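Local structure of PFC0360w protein (Plasmodium falciparum, 3NI8) at residues 62-74 against 85-97. The protein probably stimulates the ATPase activity of the chaperone Hsp90, as expected of a member of the AHA1 family. Sequence-based numbering, arbitrary orientation.
Sequences KFSLFSGSILGEF and EKWKFRDWNECDY. With IPA (isopropyl alcohol), chain B.
The beta hairpin of strands 70-78 and 82-89, in the antiparallel sheet of this Aha1-like domain, contains the hydrogen-bonded pairs L71-K88 and E73-K86; the axes of 70-74 and 85-89 run at 170°, close to antiparallel. K88 N reaches L71 O at 2.7 Å, and R90 N adds one more backbone bond, to S69 O, beyond the strand ends, R90 N standing above the S69 carbonyl plane. With no side chain at G72, its CA, 4.1 Å from W87 CA, lies over one face of the ring of F63, from strand 62-65; W87 CD1 lies at the edge of that ring, near its plane, 3.8 Å from F63 CZ. On the same sheet face, I70 splits its branches: CG2 sits 3.4 Å above the W87 ring plane, while CG1 lies 3.6 Å from F89 CE1. E85 crosses F63 at about a right angle; its OE2 is 2.6 Å from O2 of an isopropanol whose C1 lies over the opposite F63 face, toward its rim. On the other sheet face, E73 extends beside K86, whose chain bends at three torsions and passes CE over the Y97 ring. That bend delivers K86 NZ to E73 OE2 from above the carboxylate plane, closing a 2.6 Å salt bridge.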
ATOM      1  N   LYS A  62      14.247  -0.878  -0.894  1.00 25.36           N
ATOM      2  CA  LYS A  62      13.433   0.076  -1.613  1.00 26.08           C
ATOM      3  C   LYS A  62      12.311  -0.597  -2.387  1.00 25.37           C
ATOM      4  O   LYS A  62      12.318  -1.812  -2.620  1.00 24.44           O
ATOM      5  CB  LYS A  62      14.295   0.940  -2.542  1.00 26.72           C
ATOM      6  CG  LYS A  62      15.046   2.043  -1.800  1.00 30.67           C
ATOM      7  CD  LYS A  62      16.177   2.578  -2.653  1.00 37.30           C
ATOM      8  CE  LYS A  62      16.817   3.848  -2.061  1.00 40.47           C
ATOM      9  NZ  LYS A  62      17.996   4.221  -2.935  1.00 41.72           N
ATOM     10  N   PHE A  63      11.323   0.218  -2.728  1.00 25.02           N
ATOM     11  CA  PHE A  63      10.295  -0.158  -3.664  1.00 25.73           C
ATOM     12  C   PHE A  63       9.879   1.033  -4.488  1.00 26.11           C
ATOM     13  O   PHE A  63      10.053   2.178  -4.087  1.00 25.15           O
ATOM     14  CB  PHE A  63       9.095  -0.866  -3.002  1.00 25.69           C
ATOM     15  CG  PHE A  63       8.269   0.005  -2.088  1.00 24.76           C
ATOM     16  CD1 PHE A  63       7.226   0.780  -2.595  1.00 25.27           C
ATOM     17  CD2 PHE A  63       8.503   0.014  -0.717  1.00 21.96           C
ATOM     18  CE1 PHE A  63       6.447   1.580  -1.746  1.00 24.34           C
ATOM     19  CE2 PHE A  63       7.727   0.792   0.129  1.00 22.59           C
ATOM     20  CZ  PHE A  63       6.703   1.580  -0.381  1.00 22.83           C
ATOM     21  N   SER A  64       9.306   0.726  -5.644  0.50 26.97           N
ATOM     22  CA  SER A  64       8.871   1.720  -6.613  0.50 27.66           C
ATOM     23  C   SER A  64       7.657   1.168  -7.349  0.50 28.30           C
ATOM     24  O   SER A  64       7.655   0.002  -7.765  0.50 28.63           O
ATOM     25  CB  SER A  64       9.998   2.001  -7.600  0.50 27.49           C
ATOM     26  OG  SER A  64       9.475   2.338  -8.861  0.50 27.46           O
ATOM     27  N   LEU A  65       6.624   1.995  -7.478  1.00 28.72           N
ATOM     28  CA  LEU A  65       5.441   1.659  -8.256  1.00 29.35           C
ATOM     29  C   LEU A  65       5.265   2.693  -9.376  1.00 29.90           C
ATOM     30  O   LEU A  65       5.657   3.865  -9.212  1.00 29.75           O
ATOM     31  CB  LEU A  65       4.217   1.699  -7.350  1.00 29.75           C
ATOM     32  CG  LEU A  65       3.678   0.453  -6.635  1.00 31.26           C
ATOM     33  CD1 LEU A  65       4.747  -0.574  -6.287  1.00 32.32           C
ATOM     34  CD2 LEU A  65       2.935   0.889  -5.385  1.00 32.02           C
ATOM     35  N   PHE A  66       4.645   2.262 -10.484  1.00 30.06           N
ATOM     36  CA  PHE A  66       4.346   3.116 -11.639  1.00 30.15           C
ATOM     37  C   PHE A  66       5.591   3.881 -12.137  1.00 30.37           C
ATOM     38  O   PHE A  66       5.575   5.107 -12.219  1.00 30.26           O
ATOM     39  CB  PHE A  66       3.194   4.111 -11.344  1.00 30.45           C
ATOM     40  CG  PHE A  66       1.851   3.464 -11.054  1.00 30.00           C
ATOM     41  CD1 PHE A  66       1.051   2.963 -12.087  1.00 29.75           C
ATOM     42  CD2 PHE A  66       1.366   3.388  -9.749  1.00 30.18           C
ATOM     43  CE1 PHE A  66      -0.198   2.373 -11.817  1.00 28.36           C
ATOM     44  CE2 PHE A  66       0.101   2.792  -9.469  1.00 28.75           C
ATOM     45  CZ  PHE A  66      -0.671   2.296 -10.512  1.00 28.44           C
ATOM     46  N   SER A  67       6.656   3.146 -12.451  1.00 30.63           N
ATOM     47  CA  SER A  67       7.935   3.721 -12.897  1.00 31.08           C
ATOM     48  C   SER A  67       8.524   4.836 -12.000  1.00 30.75           C
ATOM     49  O   SER A  67       9.108   5.824 -12.497  1.00 30.53           O
ATOM     50  CB  SER A  67       7.829   4.192 -14.348  1.00 31.61           C
ATOM     51  OG  SER A  67       7.387   3.126 -15.169  1.00 34.10           O
ATOM     52  N   GLY A  68       8.379   4.664 -10.684  1.00 29.73           N
ATOM     53  CA  GLY A  68       8.989   5.572  -9.725  1.00 28.47           C
ATOM     54  C   GLY A  68       8.114   6.757  -9.359  1.00 27.97           C
ATOM     55  O   GLY A  68       8.592   7.709  -8.754  1.00 27.35           O
ATOM     56  N   SER A  69       6.839   6.697  -9.737  1.00 27.36           N
ATOM     57  CA  SER A  69       5.860   7.716  -9.376  1.00 27.65           C
ATOM     58  C   SER A  69       5.467   7.637  -7.893  1.00 27.31           C
ATOM     59  O   SER A  69       5.085   8.638  -7.276  1.00 27.45           O
ATOM     60  CB  SER A  69       4.611   7.582 -10.252  1.00 27.34           C
ATOM     61  OG  SER A  69       4.898   8.040 -11.574  1.00 30.49           O
ATOM     62  N   ILE A  70       5.516   6.423  -7.365  1.00 26.63           N
ATOM     63  CA  ILE A  70       5.349   6.142  -5.959  1.00 26.62           C
ATOM     64  C   ILE A  70       6.638   5.409  -5.544  1.00 25.95           C
ATOM     65  O   ILE A  70       7.028   4.423  -6.176  1.00 25.95           O
ATOM     66  CB  ILE A  70       4.098   5.262  -5.716  1.00 26.45           C
ATOM     67  CG1 ILE A  70       2.817   6.042  -6.041  1.00 27.45           C
ATOM     68  CG2 ILE A  70       4.054   4.729  -4.282  1.00 27.43           C
ATOM     69  CD1 ILE A  70       1.497   5.262  -5.764  1.00 26.03           C
ATOM     70  N   LEU A  71       7.319   5.926  -4.529  1.00 24.90           N
ATOM     71  CA  LEU A  71       8.483   5.236  -3.974  1.00 24.82           C
ATOM     72  C   LEU A  71       8.438   5.134  -2.463  1.00 24.47           C
ATOM     73  O   LEU A  71       7.662   5.821  -1.791  1.00 24.72           O
ATOM     74  CB  LEU A  71       9.809   5.822  -4.451  1.00 24.78           C
ATOM     75  CG  LEU A  71      10.243   7.264  -4.186  1.00 26.48           C
ATOM     76  CD1 LEU A  71      11.787   7.384  -4.385  1.00 27.51           C
ATOM     77  CD2 LEU A  71       9.503   8.205  -5.119  1.00 25.77           C
ATOM     78  N   GLY A  72       9.243   4.231  -1.940  1.00 23.73           N
ATOM     79  CA  GLY A  72       9.245   3.966  -0.542  1.00 23.58           C
ATOM     80  C   GLY A  72      10.349   3.013  -0.173  1.00 23.67           C
ATOM     81  O   GLY A  72      11.281   2.790  -0.936  1.00 23.70           O
ATOM     82  N   GLU A  73      10.225   2.475   1.025  1.00 24.30           N
ATOM     83  CA  GLU A  73      11.235   1.672   1.671  1.00 24.85           C
ATOM     84  C   GLU A  73      10.549   0.875   2.786  1.00 24.53           C
ATOM     85  O   GLU A  73       9.769   1.418   3.575  1.00 24.90           O
ATOM     86  CB  GLU A  73      12.311   2.586   2.234  1.00 25.19           C
ATOM     87  CG  GLU A  73      13.268   1.938   3.239  1.00 29.56           C
ATOM     88  CD  GLU A  73      14.311   2.919   3.777  1.00 34.32           C
ATOM     89  OE1 GLU A  73      14.949   2.606   4.825  1.00 37.82           O
ATOM     90  OE2 GLU A  73      14.485   4.000   3.153  1.00 34.77           O
ATOM     91  N   PHE A  74      10.795  -0.426   2.796  1.00 24.19           N
ATOM     92  CA  PHE A  74      10.292  -1.311   3.845  1.00 24.27           C
ATOM     93  C   PHE A  74      11.058  -1.081   5.134  1.00 24.01           C
ATOM     94  O   PHE A  74      12.289  -1.072   5.133  1.00 24.02           O
ATOM     95  CB  PHE A  74      10.423  -2.783   3.424  1.00 24.06           C
ATOM     96  CG  PHE A  74       9.675  -3.133   2.155  1.00 23.79           C
ATOM     97  CD1 PHE A  74       8.290  -3.177   2.140  1.00 22.49           C
ATOM     98  CD2 PHE A  74      10.370  -3.451   0.980  1.00 24.56           C
ATOM     99  CE1 PHE A  74       7.588  -3.519   0.969  1.00 22.35           C
ATOM    100  CE2 PHE A  74       9.680  -3.795  -0.211  1.00 23.84           C
ATOM    101  CZ  PHE A  74       8.286  -3.834  -0.208  1.00 22.87           C
ATOM    102  N   GLU A  85       6.099   0.879   6.073  1.00 21.88           N
ATOM    103  CA  GLU A  85       6.846   1.486   4.960  1.00 22.45           C
ATOM    104  C   GLU A  85       7.028   2.969   5.169  1.00 22.45           C
ATOM    105  O   GLU A  85       6.143   3.609   5.729  1.00 22.28           O
ATOM    106  CB  GLU A  85       6.075   1.302   3.640  1.00 22.12           C
ATOM    107  CG  GLU A  85       5.806  -0.161   3.296  1.00 22.69           C
ATOM    108  CD  GLU A  85       4.846  -0.337   2.146  1.00 23.12           C
ATOM    109  OE1 GLU A  85       4.269   0.652   1.636  1.00 22.72           O
ATOM    110  OE2 GLU A  85       4.651  -1.495   1.758  1.00 24.26           O
ATOM    111  N   LYS A  86       8.172   3.500   4.723  1.00 23.14           N
ATOM    112  CA  LYS A  86       8.243   4.897   4.245  1.00 24.25           C
ATOM    113  C   LYS A  86       7.645   4.887   2.829  1.00 24.09           C
ATOM    114  O   LYS A  86       7.835   3.930   2.085  1.00 24.83           O
ATOM    115  CB  LYS A  86       9.680   5.408   4.175  1.00 24.30           C
ATOM    116  CG  LYS A  86      10.520   5.212   5.445  1.00 27.73           C
ATOM    117  CD  LYS A  86      11.306   6.486   5.811  1.00 32.89           C
ATOM    118  CE  LYS A  86      12.440   6.777   4.832  1.00 35.52           C
ATOM    119  NZ  LYS A  86      13.432   5.666   4.907  1.00 39.54           N
ATOM    120  N   TRP A  87       6.944   5.944   2.454  1.00 24.22           N
ATOM    121  CA  TRP A  87       6.095   5.942   1.264  1.00 24.27           C
ATOM    122  C   TRP A  87       5.847   7.377   0.820  1.00 24.72           C
ATOM    123  O   TRP A  87       5.355   8.199   1.601  1.00 24.73           O
ATOM    124  CB  TRP A  87       4.757   5.290   1.636  1.00 23.95           C
ATOM    125  CG  TRP A  87       3.802   4.921   0.499  1.00 23.02           C
ATOM    126  CD1 TRP A  87       3.563   3.656   0.009  1.00 22.62           C
ATOM    127  CD2 TRP A  87       2.928   5.803  -0.234  1.00 21.38           C
ATOM    128  NE1 TRP A  87       2.603   3.700  -0.982  1.00 22.61           N
ATOM    129  CE2 TRP A  87       2.192   4.997  -1.151  1.00 22.59           C
ATOM    130  CE3 TRP A  87       2.691   7.184  -0.208  1.00 20.33           C
ATOM    131  CZ2 TRP A  87       1.239   5.537  -2.044  1.00 21.83           C
ATOM    132  CZ3 TRP A  87       1.745   7.726  -1.087  1.00 21.35           C
ATOM    133  CH2 TRP A  87       1.024   6.896  -1.995  1.00 21.78           C
ATOM    134  N   LYS A  88       6.166   7.675  -0.435  1.00 25.39           N
ATOM    135  CA  LYS A  88       5.852   8.990  -1.008  1.00 26.23           C
ATOM    136  C   LYS A  88       5.480   8.882  -2.490  1.00 26.20           C
ATOM    137  O   LYS A  88       5.814   7.893  -3.138  1.00 26.50           O
ATOM    138  CB  LYS A  88       7.021   9.979  -0.814  1.00 26.06           C
ATOM    139  CG  LYS A  88       8.268   9.624  -1.636  1.00 27.54           C
ATOM    140  CD  LYS A  88       9.514  10.441  -1.269  1.00 29.18           C
ATOM    141  CE  LYS A  88       9.393  11.888  -1.703  1.00 29.58           C
ATOM    142  NZ  LYS A  88      10.089  12.749  -0.709  1.00 31.59           N
ATOM    143  N   PHE A  89       4.747   9.877  -2.992  1.00 26.81           N
ATOM    144  CA  PHE A  89       4.698  10.167  -4.422  1.00 27.47           C
ATOM    145  C   PHE A  89       5.965  10.968  -4.716  1.00 28.67           C
ATOM    146  O   PHE A  89       6.423  11.743  -3.865  1.00 28.64           O
ATOM    147  CB  PHE A  89       3.494  11.028  -4.769  1.00 27.12           C
ATOM    148  CG  PHE A  89       2.182  10.294  -4.798  1.00 25.68           C
ATOM    149  CD1 PHE A  89       1.811   9.535  -5.913  1.00 25.89           C
ATOM    150  CD2 PHE A  89       1.283  10.424  -3.746  1.00 24.38           C
ATOM    151  CE1 PHE A  89       0.583   8.874  -5.952  1.00 24.08           C
ATOM    152  CE2 PHE A  89       0.039   9.766  -3.769  1.00 24.66           C
ATOM    153  CZ  PHE A  89      -0.311   8.989  -4.861  1.00 23.33           C
ATOM    154  N   ARG A  90       6.544  10.798  -5.904  1.00 29.63           N
ATOM    155  CA  ARG A  90       7.809  11.465  -6.182  1.00 30.68           C
ATOM    156  C   ARG A  90       7.702  12.980  -6.262  1.00 30.37           C
ATOM    157  O   ARG A  90       8.707  13.664  -6.253  1.00 30.67           O
ATOM    158  CB  ARG A  90       8.511  10.881  -7.409  1.00 31.25           C
ATOM    159  CG  ARG A  90       7.930  11.238  -8.736  1.00 34.84           C
ATOM    160  CD  ARG A  90       8.727  10.505  -9.808  1.00 42.17           C
ATOM    161  NE  ARG A  90       8.388  10.963 -11.152  1.00 48.38           N
ATOM    162  CZ  ARG A  90       9.282  11.365 -12.054  1.00 51.42           C
ATOM    163  NH1 ARG A  90      10.588  11.341 -11.769  1.00 52.59           N
ATOM    164  NH2 ARG A  90       8.868  11.776 -13.250  1.00 51.97           N
ATOM    165  N   ASP A  91       6.480  13.495  -6.319  1.00 30.53           N
ATOM    166  CA  ASP A  91       6.264  14.922  -6.463  1.00 30.43           C
ATOM    167  C   ASP A  91       6.125  15.651  -5.118  1.00 30.63           C
ATOM    168  O   ASP A  91       5.986  16.879  -5.092  1.00 30.39           O
ATOM    169  CB  ASP A  91       5.062  15.192  -7.361  1.00 29.94           C
ATOM    170  CG  ASP A  91       3.771  14.785  -6.726  1.00 31.13           C
ATOM    171  OD1 ASP A  91       3.558  13.576  -6.525  1.00 33.69           O
ATOM    172  OD2 ASP A  91       2.949  15.671  -6.429  1.00 32.19           O
ATOM    173  N   TRP A  92       6.166  14.898  -4.018  1.00 30.69           N
ATOM    174  CA  TRP A  92       6.266  15.479  -2.684  1.00 31.43           C
ATOM    175  C   TRP A  92       7.661  16.085  -2.483  1.00 32.52           C
ATOM    176  O   TRP A  92       8.600  15.773  -3.228  1.00 32.92           O
ATOM    177  CB  TRP A  92       6.038  14.409  -1.613  1.00 30.83           C
ATOM    178  CG  TRP A  92       4.659  13.902  -1.517  1.00 29.39           C
ATOM    179  CD1 TRP A  92       3.589  14.267  -2.281  1.00 28.82           C
ATOM    180  CD2 TRP A  92       4.190  12.882  -0.632  1.00 28.88           C
ATOM    181  NE1 TRP A  92       2.474  13.547  -1.919  1.00 28.58           N
ATOM    182  CE2 TRP A  92       2.817  12.689  -0.905  1.00 28.96           C
ATOM    183  CE3 TRP A  92       4.790  12.117   0.372  1.00 27.74           C
ATOM    184  CZ2 TRP A  92       2.033  11.767  -0.193  1.00 27.03           C
ATOM    185  CZ3 TRP A  92       4.008  11.188   1.067  1.00 26.61           C
ATOM    186  CH2 TRP A  92       2.647  11.030   0.784  1.00 25.24           C
ATOM    187  N   ASN A  93       7.802  16.923  -1.461  1.00 33.68           N
ATOM    188  CA  ASN A  93       9.103  17.466  -1.095  1.00 34.79           C
ATOM    189  C   ASN A  93      10.101  16.358  -0.929  1.00 35.96           C
ATOM    190  O   ASN A  93       9.749  15.275  -0.453  1.00 36.36           O
ATOM    191  CB  ASN A  93       9.014  18.262   0.200  1.00 34.37           C
ATOM    192  CG  ASN A  93       8.422  19.621  -0.010  1.00 34.38           C
ATOM    193  OD1 ASN A  93       8.935  20.422  -0.811  1.00 33.87           O
ATOM    194  ND2 ASN A  93       7.328  19.905   0.701  1.00 33.04           N
ATOM    195  N   GLU A  94      11.343  16.632  -1.318  1.00 37.73           N
ATOM    196  CA  GLU A  94      12.422  15.651  -1.238  1.00 39.42           C
ATOM    197  C   GLU A  94      12.462  15.003   0.160  1.00 39.83           C
ATOM    198  O   GLU A  94      12.584  13.775   0.274  1.00 39.66           O
ATOM    199  CB  GLU A  94      13.755  16.304  -1.658  1.00 39.91           C
ATOM    200  CG  GLU A  94      15.060  15.683  -1.084  1.00 43.91           C
ATOM    201  CD  GLU A  94      15.682  14.559  -1.939  1.00 47.78           C
ATOM    202  OE1 GLU A  94      14.968  13.598  -2.331  1.00 48.21           O
ATOM    203  OE2 GLU A  94      16.914  14.622  -2.177  1.00 48.67           O
ATOM    204  N   CYS A  95      12.311  15.837   1.198  1.00 40.19           N
ATOM    205  CA  CYS A  95      12.317  15.409   2.597  1.00 40.81           C
ATOM    206  C   CYS A  95      11.086  14.602   3.035  1.00 39.73           C
ATOM    207  O   CYS A  95      11.207  13.689   3.860  1.00 39.96           O
ATOM    208  CB  CYS A  95      12.479  16.629   3.536  1.00 41.71           C
ATOM    209  SG  CYS A  95      14.173  16.886   4.253  1.00 46.84           S
ATOM    210  N   ASP A  96       9.912  14.944   2.506  1.00 38.22           N
ATOM    211  CA  ASP A  96       8.647  14.366   2.998  1.00 36.62           C
ATOM    212  C   ASP A  96       8.453  12.874   2.670  1.00 35.69           C
ATOM    213  O   ASP A  96       8.664  12.430   1.543  1.00 35.95           O
ATOM    214  CB  ASP A  96       7.459  15.214   2.555  1.00 36.24           C
ATOM    215  CG  ASP A  96       7.450  16.594   3.209  1.00 37.33           C
ATOM    216  OD1 ASP A  96       8.274  16.840   4.123  1.00 37.47           O
ATOM    217  OD2 ASP A  96       6.614  17.443   2.824  1.00 39.14           O
ATOM    218  N   TYR A  97       8.108  12.103   3.698  1.00 34.22           N
ATOM    219  CA  TYR A  97       7.807  10.678   3.580  1.00 32.39           C
ATOM    220  C   TYR A  97       6.631  10.372   4.496  1.00 30.45           C
ATOM    221  O   TYR A  97       6.671  10.695   5.682  1.00 30.19           O
ATOM    222  CB  TYR A  97       9.004   9.840   4.027  1.00 32.71           C
ATOM    223  CG  TYR A  97       9.896   9.351   2.911  1.00 35.54           C
ATOM    224  CD1 TYR A  97       9.515   8.262   2.105  1.00 37.32           C
ATOM    225  CD2 TYR A  97      11.131   9.968   2.650  1.00 39.17           C
ATOM    226  CE1 TYR A  97      10.343   7.795   1.061  1.00 38.57           C
ATOM    227  CE2 TYR A  97      11.971   9.511   1.599  1.00 39.99           C
ATOM    228  CZ  TYR A  97      11.566   8.419   0.823  1.00 40.44           C
ATOM    229  OH  TYR A  97      12.380   7.961  -0.192  1.00 42.74           O
TER
HETATM  230  C1  IPA B 159       4.691  -1.900  -2.031  1.00 28.26           C
HETATM  231  C2  IPA B 159       3.639  -1.387  -1.041  1.00 28.45           C
HETATM  232  C3  IPA B 159       2.426  -0.696  -1.666  1.00 26.51           C
HETATM  233  O2  IPA B 159       3.244  -2.431  -0.189  1.00 29.74           O